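Local coordinates for protein glutaredoxin-2 (Vaccinia virus, PDB 2G2Q) that transfers disulfide bonds to viral membrane proteins as a glutaredoxin, a step required for virion morphogenesis and virus replication, at residues Phe8-Tyr12 / Val35-Phe40; Ile70-Phe74 / Phe85-Asn89; Phe74-Pro78 / Ile111-Tyr116. All blocks are in the same frame, centred on the assembly; numbering follows the deposited sequence.

Interaction 1 of 3, residues Phe8-Tyr12 / Val35-Phe40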
ATOM      1  N   PHE A   8       0.614   1.332  -4.306  1.00 27.59           N
ATOM      2  CA  PHE A   8       1.726   2.249  -4.113  1.00 28.03           C
ATOM      3  C   PHE A   8       2.663   1.718  -3.052  1.00 28.31           C
ATOM      4  O   PHE A   8       2.223   1.263  -2.003  1.00 28.38           O
ATOM      5  CB  PHE A   8       1.210   3.610  -3.617  1.00 28.42           C
ATOM      6  CG  PHE A   8       0.535   4.448  -4.683  1.00 29.10           C
ATOM      7  CD1 PHE A   8       1.192   5.541  -5.246  1.00 28.79           C
ATOM      8  CD2 PHE A   8      -0.762   4.153  -5.111  1.00 27.65           C
ATOM      9  CE1 PHE A   8       0.562   6.321  -6.229  1.00 28.70           C
ATOM     10  CE2 PHE A   8      -1.378   4.917  -6.085  1.00 27.34           C
ATOM     11  CZ  PHE A   8      -0.726   5.997  -6.650  1.00 27.51           C
ATOM     12  N   GLY A   9       3.963   1.810  -3.316  1.00 28.86           N
ATOM     13  CA  GLY A   9       5.005   1.526  -2.324  1.00 28.50           C
ATOM     14  C   GLY A   9       6.383   1.731  -2.938  1.00 28.60           C
ATOM     15  O   GLY A   9       6.490   1.969  -4.127  1.00 27.91           O
ATOM     16  N   LYS A  10       7.436   1.657  -2.126  1.00 29.53           N
ATOM     17  CA  LYS A  10       8.805   1.617  -2.653  1.00 30.70           C
ATOM     18  C   LYS A  10       9.062   0.330  -3.415  1.00 31.26           C
ATOM     19  O   LYS A  10       8.646  -0.750  -2.975  1.00 31.56           O
ATOM     20  CB  LYS A  10       9.830   1.727  -1.539  1.00 30.84           C
ATOM     21  CG  LYS A  10      10.314   3.138  -1.299  1.00 32.21           C
ATOM     22  CD  LYS A  10      11.124   3.238  -0.018  1.00 32.83           C
ATOM     23  CE  LYS A  10      12.437   2.534  -0.143  1.00 33.74           C
ATOM     24  NZ  LYS A  10      13.250   2.823   1.051  1.00 34.09           N
ATOM     25  N   PRO A  11       9.735   0.440  -4.569  1.00 31.69           N
ATOM     26  CA  PRO A  11      10.145  -0.745  -5.297  1.00 31.88           C
ATOM     27  C   PRO A  11      11.288  -1.423  -4.540  1.00 32.52           C
ATOM     28  O   PRO A  11      12.012  -0.765  -3.779  1.00 32.53           O
ATOM     29  CB  PRO A  11      10.681  -0.166  -6.610  1.00 31.90           C
ATOM     30  CG  PRO A  11      11.176   1.206  -6.248  1.00 31.15           C
ATOM     31  CD  PRO A  11      10.168   1.683  -5.243  1.00 31.66           C
ATOM     32  N   TYR A  12      11.458  -2.721  -4.758  1.00 33.41           N
ATOM     33  CA  TYR A  12      12.600  -3.458  -4.226  1.00 34.59           C
ATOM     34  C   TYR A  12      12.683  -3.434  -2.702  1.00 34.72           C
ATOM     35  O   TYR A  12      13.750  -3.299  -2.130  1.00 35.01           O
ATOM     36  CB  TYR A  12      13.904  -2.972  -4.883  1.00 35.11           C
ATOM     37  CG  TYR A  12      13.787  -2.909  -6.391  1.00 36.46           C
ATOM     38  CD1 TYR A  12      13.727  -4.083  -7.157  1.00 37.12           C
ATOM     39  CD2 TYR A  12      13.713  -1.682  -7.055  1.00 36.64           C
ATOM     40  CE1 TYR A  12      13.604  -4.030  -8.544  1.00 38.00           C
ATOM     41  CE2 TYR A  12      13.589  -1.618  -8.448  1.00 36.26           C
ATOM     42  CZ  TYR A  12      13.535  -2.792  -9.182  1.00 37.45           C
ATOM     43  OH  TYR A  12      13.417  -2.744 -10.565  1.00 39.07           O
ATOM     44  N   VAL A  35       2.417   1.533  -8.698  1.00 29.61           N
ATOM     45  CA  VAL A  35       3.082   2.818  -8.756  1.00 29.72           C
ATOM     46  C   VAL A  35       4.255   2.737  -7.788  1.00 29.77           C
ATOM     47  O   VAL A  35       4.084   2.455  -6.599  1.00 30.25           O
ATOM     48  CB  VAL A  35       2.127   3.985  -8.442  1.00 29.88           C
ATOM     49  CG1 VAL A  35       2.748   5.328  -8.823  1.00 28.32           C
ATOM     50  CG2 VAL A  35       0.807   3.800  -9.205  1.00 30.24           C
ATOM     51  N   ASP A  36       5.454   2.922  -8.320  1.00 29.62           N
ATOM     52  CA  ASP A  36       6.642   2.942  -7.495  1.00 29.68           C
ATOM     53  C   ASP A  36       6.831   4.329  -6.927  1.00 29.27           C
ATOM     54  O   ASP A  36       6.732   5.327  -7.647  1.00 29.55           O
ATOM     55  CB  ASP A  36       7.871   2.583  -8.321  1.00 30.19           C
ATOM     56  CG  ASP A  36       7.927   1.116  -8.694  1.00 31.52           C
ATOM     57  OD1 ASP A  36       7.149   0.301  -8.152  1.00 34.11           O
ATOM     58  OD2 ASP A  36       8.778   0.776  -9.535  1.00 35.20           O
ATOM     59  N   ILE A  37       7.098   4.386  -5.632  1.00 28.45           N
ATOM     60  CA  ILE A  37       7.491   5.617  -5.004  1.00 27.82           C
ATOM     61  C   ILE A  37       9.006   5.667  -5.008  1.00 27.34           C
ATOM     62  O   ILE A  37       9.645   4.836  -4.380  1.00 27.19           O
ATOM     63  CB  ILE A  37       7.004   5.684  -3.579  1.00 27.90           C
ATOM     64  CG1 ILE A  37       5.478   5.695  -3.554  1.00 28.02           C
ATOM     65  CG2 ILE A  37       7.577   6.933  -2.922  1.00 28.66           C
ATOM     66  CD1 ILE A  37       4.901   5.388  -2.219  1.00 29.50           C
ATOM     67  N   LEU A  38       9.571   6.645  -5.711  1.00 26.77           N
ATOM     68  CA  LEU A  38      11.009   6.667  -5.967  1.00 26.41           C
ATOM     69  C   LEU A  38      11.814   7.659  -5.140  1.00 25.55           C
ATOM     70  O   LEU A  38      13.037   7.651  -5.181  1.00 25.73           O
ATOM     71  CB  LEU A  38      11.287   6.948  -7.442  1.00 26.42           C
ATOM     72  CG  LEU A  38      10.690   6.043  -8.513  1.00 27.86           C
ATOM     73  CD1 LEU A  38      11.018   6.626  -9.889  1.00 25.16           C
ATOM     74  CD2 LEU A  38      11.159   4.585  -8.378  1.00 28.42           C
ATOM     75  N   SER A  39      11.146   8.528  -4.409  1.00 25.22           N
ATOM     76  CA  SER A  39      11.827   9.688  -3.894  1.00 25.20           C
ATOM     77  C   SER A  39      11.224  10.255  -2.627  1.00 25.50           C
ATOM     78  O   SER A  39      10.043  10.557  -2.594  1.00 24.96           O
ATOM     79  CB  SER A  39      11.833  10.763  -4.961  1.00 24.47           C
ATOM     80  OG  SER A  39      13.036  11.434  -4.912  1.00 25.09           O
ATOM     81  N   PHE A  40      12.062  10.430  -1.606  1.00 26.50           N
ATOM     82  CA  PHE A  40      11.623  10.952  -0.305  1.00 27.50           C
ATOM     83  C   PHE A  40      12.483  12.129   0.105  1.00 28.18           C
ATOM     84  O   PHE A  40      13.704  12.164  -0.164  1.00 28.45           O
ATOM     85  CB  PHE A  40      11.647   9.858   0.778  1.00 27.67           C
ATOM     86  CG  PHE A  40      10.739   8.701   0.471  1.00 27.86           C
ATOM     87  CD1 PHE A  40      11.221   7.585  -0.188  1.00 29.03           C
ATOM     88  CD2 PHE A  40       9.399   8.748   0.802  1.00 28.27           C
ATOM     89  CE1 PHE A  40      10.382   6.529  -0.512  1.00 30.89           C
ATOM     90  CE2 PHE A  40       8.545   7.682   0.496  1.00 30.22           C
ATOM     91  CZ  PHE A  40       9.040   6.564  -0.159  1.00 29.98           C
TER

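Interaction 2 of 3, residues Ile70-Phe74 / Phe85-Asn89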
ATOM      1  N   ILE A  70       5.592   2.148   3.744  1.00 31.20           N
ATOM      2  CA  ILE A  70       4.515   2.825   3.050  1.00 31.83           C
ATOM      3  C   ILE A  70       3.917   1.814   2.080  1.00 32.15           C
ATOM      4  O   ILE A  70       4.613   1.295   1.193  1.00 31.99           O
ATOM      5  CB  ILE A  70       5.029   4.012   2.176  1.00 32.31           C
ATOM      6  CG1 ILE A  70       5.890   5.010   2.959  1.00 33.04           C
ATOM      7  CG2 ILE A  70       3.871   4.698   1.423  1.00 32.76           C
ATOM      8  CD1 ILE A  70       5.366   5.407   4.296  1.00 33.78           C
ATOM      9  N   VAL A  71       2.643   1.506   2.253  1.00 32.47           N
ATOM     10  CA  VAL A  71       1.921   0.786   1.206  1.00 32.98           C
ATOM     11  C   VAL A  71       0.456   1.177   1.215  1.00 32.97           C
ATOM     12  O   VAL A  71      -0.196   1.178   2.260  1.00 33.61           O
ATOM     13  CB  VAL A  71       2.156  -0.767   1.253  1.00 33.65           C
ATOM     14  CG1 VAL A  71       1.816  -1.356   2.642  1.00 33.26           C
ATOM     15  CG2 VAL A  71       1.422  -1.483   0.101  1.00 32.29           C
ATOM     16  N   SER A  72      -0.038   1.555   0.049  1.00 32.54           N
ATOM     17  CA  SER A  72      -1.424   1.909  -0.103  1.00 32.52           C
ATOM     18  C   SER A  72      -2.028   1.225  -1.318  1.00 31.52           C
ATOM     19  O   SER A  72      -1.393   1.119  -2.376  1.00 31.41           O
ATOM     20  CB  SER A  72      -1.570   3.428  -0.226  1.00 33.53           C
ATOM     21  OG  SER A  72      -0.948   4.075   0.870  1.00 36.49           O
ATOM     22  N   ILE A  73      -3.271   0.787  -1.153  1.00 30.76           N
ATOM     23  CA  ILE A  73      -4.041   0.139  -2.199  1.00 30.09           C
ATOM     24  C   ILE A  73      -5.337   0.921  -2.516  1.00 29.56           C
ATOM     25  O   ILE A  73      -6.119   1.265  -1.629  1.00 29.05           O
ATOM     26  CB  ILE A  73      -4.357  -1.320  -1.827  1.00 30.38           C
ATOM     27  CG1 ILE A  73      -3.058  -2.093  -1.543  1.00 30.40           C
ATOM     28  CG2 ILE A  73      -5.165  -2.001  -2.928  1.00 31.16           C
ATOM     29  CD1 ILE A  73      -3.279  -3.505  -0.979  1.00 30.04           C
ATOM     30  N   PHE A  74      -5.532   1.191  -3.797  1.00 28.60           N
ATOM     31  CA  PHE A  74      -6.750   1.785  -4.294  1.00 28.60           C
ATOM     32  C   PHE A  74      -7.442   0.807  -5.234  1.00 28.78           C
ATOM     33  O   PHE A  74      -6.820  -0.090  -5.824  1.00 28.60           O
ATOM     34  CB  PHE A  74      -6.460   3.081  -5.054  1.00 28.63           C
ATOM     35  CG  PHE A  74      -5.856   4.149  -4.213  1.00 28.36           C
ATOM     36  CD1 PHE A  74      -4.478   4.198  -4.004  1.00 29.72           C
ATOM     37  CD2 PHE A  74      -6.650   5.101  -3.624  1.00 27.56           C
ATOM     38  CE1 PHE A  74      -3.913   5.180  -3.206  1.00 29.28           C
ATOM     39  CE2 PHE A  74      -6.091   6.093  -2.844  1.00 29.81           C
ATOM     40  CZ  PHE A  74      -4.720   6.128  -2.623  1.00 29.10           C
ATOM     41  N   PHE A  85     -10.861   3.784  -1.671  1.00 34.02           N
ATOM     42  CA  PHE A  85      -9.743   3.695  -0.740  1.00 34.96           C
ATOM     43  C   PHE A  85      -9.780   2.419   0.074  1.00 34.37           C
ATOM     44  O   PHE A  85     -10.608   2.291   0.943  1.00 34.22           O
ATOM     45  CB  PHE A  85      -9.858   4.821   0.271  1.00 36.39           C
ATOM     46  CG  PHE A  85      -8.855   5.890   0.098  1.00 39.52           C
ATOM     47  CD1 PHE A  85      -7.616   5.799   0.727  1.00 43.82           C
ATOM     48  CD2 PHE A  85      -9.143   7.003  -0.689  1.00 43.28           C
ATOM     49  CE1 PHE A  85      -6.652   6.820   0.568  1.00 46.20           C
ATOM     50  CE2 PHE A  85      -8.206   8.031  -0.869  1.00 43.70           C
ATOM     51  CZ  PHE A  85      -6.956   7.944  -0.240  1.00 43.41           C
ATOM     52  N   VAL A  86      -8.866   1.487  -0.152  1.00 34.06           N
ATOM     53  CA  VAL A  86      -8.865   0.276   0.673  1.00 33.42           C
ATOM     54  C   VAL A  86      -8.234   0.490   2.066  1.00 34.14           C
ATOM     55  O   VAL A  86      -7.142   1.063   2.193  1.00 33.45           O
ATOM     56  CB  VAL A  86      -8.209  -0.908  -0.064  1.00 33.17           C
ATOM     57  CG1 VAL A  86      -8.393  -2.188   0.712  1.00 30.96           C
ATOM     58  CG2 VAL A  86      -8.806  -1.060  -1.471  1.00 31.67           C
ATOM     59  N   ASP A  87      -8.945   0.030   3.105  1.00 34.95           N
ATOM     60  CA  ASP A  87      -8.463   0.079   4.489  1.00 35.56           C
ATOM     61  C   ASP A  87      -7.747  -1.223   4.900  1.00 35.92           C
ATOM     62  O   ASP A  87      -8.345  -2.138   5.488  1.00 35.50           O
ATOM     63  CB  ASP A  87      -9.601   0.423   5.445  1.00 35.86           C
ATOM     64  CG  ASP A  87      -9.120   0.695   6.855  1.00 38.63           C
ATOM     65  OD1 ASP A  87      -9.955   1.021   7.732  1.00 41.54           O
ATOM     66  OD2 ASP A  87      -7.903   0.575   7.102  1.00 41.79           O
ATOM     67  N   ILE A  88      -6.444  -1.259   4.630  1.00 36.25           N
ATOM     68  CA  ILE A  88      -5.643  -2.486   4.715  1.00 36.77           C
ATOM     69  C   ILE A  88      -4.937  -2.784   6.048  1.00 36.81           C
ATOM     70  O   ILE A  88      -4.391  -3.874   6.222  1.00 36.65           O
ATOM     71  CB  ILE A  88      -4.564  -2.481   3.638  1.00 36.87           C
ATOM     72  CG1 ILE A  88      -3.580  -1.328   3.897  1.00 36.29           C
ATOM     73  CG2 ILE A  88      -5.215  -2.429   2.267  1.00 37.39           C
ATOM     74  CD1 ILE A  88      -2.442  -1.260   2.933  1.00 37.37           C
ATOM     75  N   ASN A  89      -4.950  -1.829   6.973  1.00 37.07           N
ATOM     76  CA  ASN A  89      -4.185  -1.952   8.210  1.00 37.72           C
ATOM     77  C   ASN A  89      -4.431  -3.238   8.999  1.00 37.69           C
ATOM     78  O   ASN A  89      -3.471  -3.886   9.438  1.00 37.45           O
ATOM     79  CB  ASN A  89      -4.401  -0.731   9.099  1.00 38.16           C
ATOM     80  CG  ASN A  89      -3.776   0.523   8.523  1.00 40.21           C
ATOM     81  OD1 ASN A  89      -3.989   0.864   7.356  1.00 43.44           O
ATOM     82  ND2 ASN A  89      -2.999   1.226   9.344  1.00 42.01           N
TER
HETATM   83  O   HOH W   1      -4.628   1.562   1.154  1.00 18.26           O

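Interaction 3 of 3, residues Phe74-Pro78 / Ile111-Tyr116. With SO4 (sulfate ion), chain D.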
ATOM      1  N   PHE A  74      -5.532   1.191  -3.797  1.00 28.60           N
ATOM      2  CA  PHE A  74      -6.750   1.785  -4.294  1.00 28.60           C
ATOM      3  C   PHE A  74      -7.442   0.807  -5.234  1.00 28.78           C
ATOM      4  O   PHE A  74      -6.820  -0.090  -5.824  1.00 28.60           O
ATOM      5  CB  PHE A  74      -6.460   3.081  -5.054  1.00 28.63           C
ATOM      6  CG  PHE A  74      -5.856   4.149  -4.213  1.00 28.36           C
ATOM      7  CD1 PHE A  74      -4.478   4.198  -4.004  1.00 29.72           C
ATOM      8  CD2 PHE A  74      -6.650   5.101  -3.624  1.00 27.56           C
ATOM      9  CE1 PHE A  74      -3.913   5.180  -3.206  1.00 29.28           C
ATOM     10  CE2 PHE A  74      -6.091   6.093  -2.844  1.00 29.81           C
ATOM     11  CZ  PHE A  74      -4.720   6.128  -2.623  1.00 29.10           C
ATOM     12  N   LYS A  75      -8.740   1.002  -5.375  1.00 28.68           N
ATOM     13  CA  LYS A  75      -9.556   0.141  -6.199  1.00 28.79           C
ATOM     14  C   LYS A  75     -10.204   1.076  -7.206  1.00 28.39           C
ATOM     15  O   LYS A  75     -10.949   1.985  -6.830  1.00 28.78           O
ATOM     16  CB  LYS A  75     -10.575  -0.612  -5.324  1.00 28.53           C
ATOM     17  CG  LYS A  75     -11.460  -1.587  -6.082  1.00 29.35           C
ATOM     18  CD  LYS A  75     -12.322  -2.459  -5.155  1.00 28.65           C
ATOM     19  CE  LYS A  75     -13.467  -1.683  -4.499  1.00 28.14           C
ATOM     20  NZ  LYS A  75     -14.231  -2.557  -3.551  1.00 28.41           N
ATOM     21  N   TYR A  76      -9.873   0.889  -8.481  1.00 28.01           N
ATOM     22  CA  TYR A  76     -10.432   1.712  -9.551  1.00 27.25           C
ATOM     23  C   TYR A  76     -11.401   0.913 -10.421  1.00 27.21           C
ATOM     24  O   TYR A  76     -11.082  -0.200 -10.884  1.00 26.78           O
ATOM     25  CB  TYR A  76      -9.319   2.313 -10.439  1.00 27.17           C
ATOM     26  CG  TYR A  76      -9.865   3.228 -11.511  1.00 26.95           C
ATOM     27  CD1 TYR A  76     -10.584   4.376 -11.167  1.00 25.22           C
ATOM     28  CD2 TYR A  76      -9.694   2.941 -12.867  1.00 27.06           C
ATOM     29  CE1 TYR A  76     -11.084   5.232 -12.129  1.00 25.85           C
ATOM     30  CE2 TYR A  76     -10.204   3.798 -13.853  1.00 25.89           C
ATOM     31  CZ  TYR A  76     -10.908   4.939 -13.468  1.00 26.75           C
ATOM     32  OH  TYR A  76     -11.451   5.803 -14.421  1.00 28.11           O
ATOM     33  N   ASN A  77     -12.572   1.494 -10.665  1.00 27.12           N
ATOM     34  CA  ASN A  77     -13.540   0.892 -11.576  1.00 27.04           C
ATOM     35  C   ASN A  77     -13.562   1.613 -12.908  1.00 27.32           C
ATOM     36  O   ASN A  77     -14.168   2.677 -13.023  1.00 27.82           O
ATOM     37  CB  ASN A  77     -14.954   0.840 -10.951  1.00 26.46           C
ATOM     38  CG  ASN A  77     -15.963   0.102 -11.831  1.00 24.95           C
ATOM     39  OD1 ASN A  77     -16.051   0.320 -13.051  1.00 24.07           O
ATOM     40  ND2 ASN A  77     -16.718  -0.777 -11.220  1.00 23.55           N
ATOM     41  N   PRO A  78     -12.970   0.995 -13.945  1.00 27.88           N
ATOM     42  CA  PRO A  78     -12.760   1.638 -15.261  1.00 27.51           C
ATOM     43  C   PRO A  78     -14.063   1.921 -16.035  1.00 27.68           C
ATOM     44  O   PRO A  78     -14.099   2.774 -16.944  1.00 28.17           O
ATOM     45  CB  PRO A  78     -11.930   0.604 -16.026  1.00 27.42           C
ATOM     46  CG  PRO A  78     -11.443  -0.370 -14.998  1.00 28.07           C
ATOM     47  CD  PRO A  78     -12.505  -0.405 -13.944  1.00 27.58           C
ATOM     48  N   ILE A 111     -10.612  -5.231   0.574  1.00 30.17           N
ATOM     49  CA  ILE A 111     -10.631  -4.795  -0.818  1.00 30.01           C
ATOM     50  C   ILE A 111     -12.061  -4.877  -1.366  1.00 30.14           C
ATOM     51  O   ILE A 111     -12.501  -4.024  -2.130  1.00 29.89           O
ATOM     52  CB  ILE A 111      -9.704  -5.669  -1.698  1.00 29.68           C
ATOM     53  CG1 ILE A 111      -8.243  -5.352  -1.414  1.00 29.60           C
ATOM     54  CG2 ILE A 111     -10.012  -5.477  -3.195  1.00 29.03           C
ATOM     55  CD1 ILE A 111      -7.309  -6.409  -1.999  1.00 29.77           C
ATOM     56  N   GLU A 112     -12.781  -5.912  -0.969  1.00 30.26           N
ATOM     57  CA  GLU A 112     -14.101  -6.120  -1.511  1.00 31.48           C
ATOM     58  C   GLU A 112     -15.149  -5.162  -0.962  1.00 31.03           C
ATOM     59  O   GLU A 112     -16.077  -4.814  -1.672  1.00 31.25           O
ATOM     60  CB  GLU A 112     -14.510  -7.590  -1.392  1.00 31.94           C
ATOM     61  CG  GLU A 112     -13.779  -8.449  -2.433  1.00 34.08           C
ATOM     62  CD  GLU A 112     -14.134  -9.915  -2.361  1.00 38.10           C
ATOM     63  OE1 GLU A 112     -14.191 -10.555  -3.433  1.00 40.25           O
ATOM     64  OE2 GLU A 112     -14.362 -10.433  -1.238  1.00 40.00           O
ATOM     65  N   LYS A 113     -14.965  -4.712   0.275  1.00 31.08           N
ATOM     66  CA  LYS A 113     -15.910  -3.819   0.965  1.00 31.05           C
ATOM     67  C   LYS A 113     -15.637  -2.334   0.714  1.00 30.35           C
ATOM     68  O   LYS A 113     -16.447  -1.486   1.059  1.00 30.40           O
ATOM     69  CB  LYS A 113     -15.855  -4.055   2.475  1.00 31.07           C
ATOM     70  CG  LYS A 113     -16.377  -5.398   2.962  1.00 33.49           C
ATOM     71  CD  LYS A 113     -15.774  -5.722   4.342  1.00 35.33           C
ATOM     72  CE  LYS A 113     -16.815  -6.237   5.335  1.00 36.88           C
ATOM     73  NZ  LYS A 113     -17.090  -7.712   5.295  1.00 37.53           N
ATOM     74  N   ALA A 114     -14.481  -2.020   0.152  1.00 30.24           N
ATOM     75  CA  ALA A 114     -14.091  -0.637  -0.084  1.00 29.98           C
ATOM     76  C   ALA A 114     -15.125   0.072  -0.979  1.00 30.02           C
ATOM     77  O   ALA A 114     -15.420  -0.387  -2.072  1.00 29.59           O
ATOM     78  CB  ALA A 114     -12.710  -0.599  -0.715  1.00 29.78           C
ATOM     79  N   THR A 115     -15.664   1.187  -0.499  1.00 30.62           N
ATOM     80  CA  THR A 115     -16.745   1.881  -1.187  1.00 31.58           C
ATOM     81  C   THR A 115     -16.265   2.864  -2.235  1.00 32.20           C
ATOM     82  O   THR A 115     -15.299   3.576  -2.021  1.00 33.09           O
ATOM     83  CB  THR A 115     -17.652   2.638  -0.206  1.00 32.03           C
ATOM     84  OG1 THR A 115     -16.885   3.657   0.456  1.00 32.73           O
ATOM     85  CG2 THR A 115     -18.279   1.682   0.803  1.00 29.91           C
ATOM     86  N   TYR A 116     -16.970   2.908  -3.359  1.00 33.06           N
ATOM     87  CA  TYR A 116     -16.651   3.800  -4.477  1.00 33.92           C
ATOM     88  C   TYR A 116     -17.145   5.226  -4.317  1.00 35.40           C
ATOM     89  O   TYR A 116     -18.183   5.469  -3.700  1.00 35.26           O
ATOM     90  CB  TYR A 116     -17.258   3.257  -5.765  1.00 32.67           C
ATOM     91  CG  TYR A 116     -16.533   2.062  -6.287  1.00 31.25           C
ATOM     92  CD1 TYR A 116     -17.149   0.816  -6.323  1.00 30.07           C
ATOM     93  CD2 TYR A 116     -15.230   2.166  -6.733  1.00 27.99           C
ATOM     94  CE1 TYR A 116     -16.486  -0.288  -6.801  1.00 29.09           C
ATOM     95  CE2 TYR A 116     -14.567   1.075  -7.203  1.00 28.47           C
ATOM     96  CZ  TYR A 116     -15.199  -0.158  -7.236  1.00 29.09           C
ATOM     97  OH  TYR A 116     -14.522  -1.259  -7.704  1.00 30.25           O
TER
HETATM   98  S   SO4 D 125     -15.291  -4.803  -6.440  1.00 57.10           S
HETATM   99  O1  SO4 D 125     -15.656  -3.395  -6.499  1.00 57.18           O
HETATM  100  O2  SO4 D 125     -14.391  -5.039  -5.312  1.00 57.82           O
HETATM  101  O3  SO4 D 125     -16.521  -5.576  -6.256  1.00 58.74           O
HETATM  102  O4  SO4 D 125     -14.641  -5.198  -7.690  1.00 56.05           O

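Interaction 1 of 3, residues Phe8-Tyr12 / Val35-Phe40
In the beta-alpha-beta unit of the thioredoxin fold, the end of strand 3-9 runs parallel beside the end of strand 30-36, and F8 and G9 pair there with V35 and D36. G9 is held through both of its backbone polar atoms: its N donates to V35 O over a weak 3.3 Å bond, while I37 N donates to G9 O at 2.9 Å. The second bond is nearly straight at hydrogen (168°), although I37 N stands above the carbonyl plane of G9. F8 and V35 share one face of the sheet and their side chains run the same way. With CG anti to its carbonyl carbon (chi1 -75°), the F8 ring turns a face to V35, and V35 CB makes a CH-pi contact 3.8 Å from the ring centroid. I37 continues this apolar layer, its CD1 lying 4.3 Å from F8 CB. Past the paired residues the chain 8-12 leads to C13, which with C16 forms the redox-active disulfide, not formed in this structure. P11, just ahead of C13, packs by its ring carbons, CB against the carboxylate of D36 and CG 4.0 Å from L38 CD2. K10 passes by F40 on the way to its amine, which hydrogen-bonds to N68 OD1 and S67 OG; along this route K10 CD comes to 3.4 Å from F40 CE1.

Interaction 2 of 3, residues Ile70-Phe74 / Phe85-Asn89
A chi1 of -63° sets CG of F74 anti to its own carbonyl carbon and sends the ring along the same direction as that of F85. The two rings meet edge-to-face: the F74 edge is directed at the F85 face, with planes at 66° and centroids 4.6 Å apart. The approach is made at the rim, where F74 CE2 lies 3.3 Å from F85 CZ; W119 touches both residues. On the other side of the backbone I88 has CG1 between its N and carbonyl carbon (chi1 64°), which carries CD1 to 3.4 Å from V71 O. F74 and F85 form an antiparallel non-hydrogen-bonded pair of the hairpin made by strands 71-77 and 82-85, and just beyond them the hairpin opens. V86 N still donates to I73 O at 3.1 Å. The reciprocal link from I73 N to V86 O is made through a water, which accepts from I73 N and donates to V86 O, each at 2.8 Å. Beside the water bridge, I73 CG2 meets V86 CG2, and I73 CD1 packs against I88 CG2 at 3.9 Å with the side chains nearly perpendicular. L107 of helix 104-113 touches both I73 and I88, while V86 rests on I111.

Interaction 3 of 3, residues Phe74-Pro78 / Ile111-Tyr116
A polar pocket, occupied here by a sulfate probably from the crystallisation liquor, lies where the C-terminal end of helix 104-113 meets strand 71-77 of the thioredoxin-fold sheet, and K75 of the strand and Y116 after the helix both grip the anion. K75 starts out extended, with CG opposite its backbone N, and then bends at chi3 (72°), which brings the amine to the C-terminal end of the helix. There NZ donates to I111 O at 2.7 Å, nearly along the C=O axis (161° at the oxygen), and to A114 O at 2.9 Å, in the carbonyl plane on a lone pair (130°). One amine therefore ties the strand both to the last turn of the helix and to the chain leaving it. The same nitrogen donates to sulfate O2 at 3.0 Å and makes a weak bond to O1, so the lysine charge is probably balanced by carbonyl dipoles and anion together. Y116 crosses the K75 side chain at about a right angle, its OH 3.4 Å from K75 CE, and donates from that hydroxyl to sulfate O1 at 2.7 Å. O1 approaches near the plane of the Y116 ring, at its edge. Y30 OH and N3 ND2 also hydrogen-bond to the sulfate. N77 packs by its aliphatic carbon instead, its OD1 being bonded by the backbone nitrogens of Q79 and T80. The N77 amide plane stands steeply to the Y116 ring, and N77 CB lies 3.8 Å from Y116 CE2.

How the interactions relate
All three contacts reach the same sheet, in which strands 3-9 and 71-77 are neighbours, but they sit at different depths. Interaction 1 is a surface contact at the parallel edge pair, and interactions 2 and 3 are partly buried. The centre of interaction 2 is about 5 Å from the centre of the chain, and it relies on aromatic and aliphatic packing around the end of a hairpin where a water bridges the strands. Interaction 3, its centre about 14 Å from that of the chain, is dominated by a charged amine, helix-end carbonyls and an anion. F74 belongs to the segments of both 2 and 3, and its CD1 packs 3.8 Å from F8 CE2 of interaction 1. F85 O lies 3.9 Å from A114 CB.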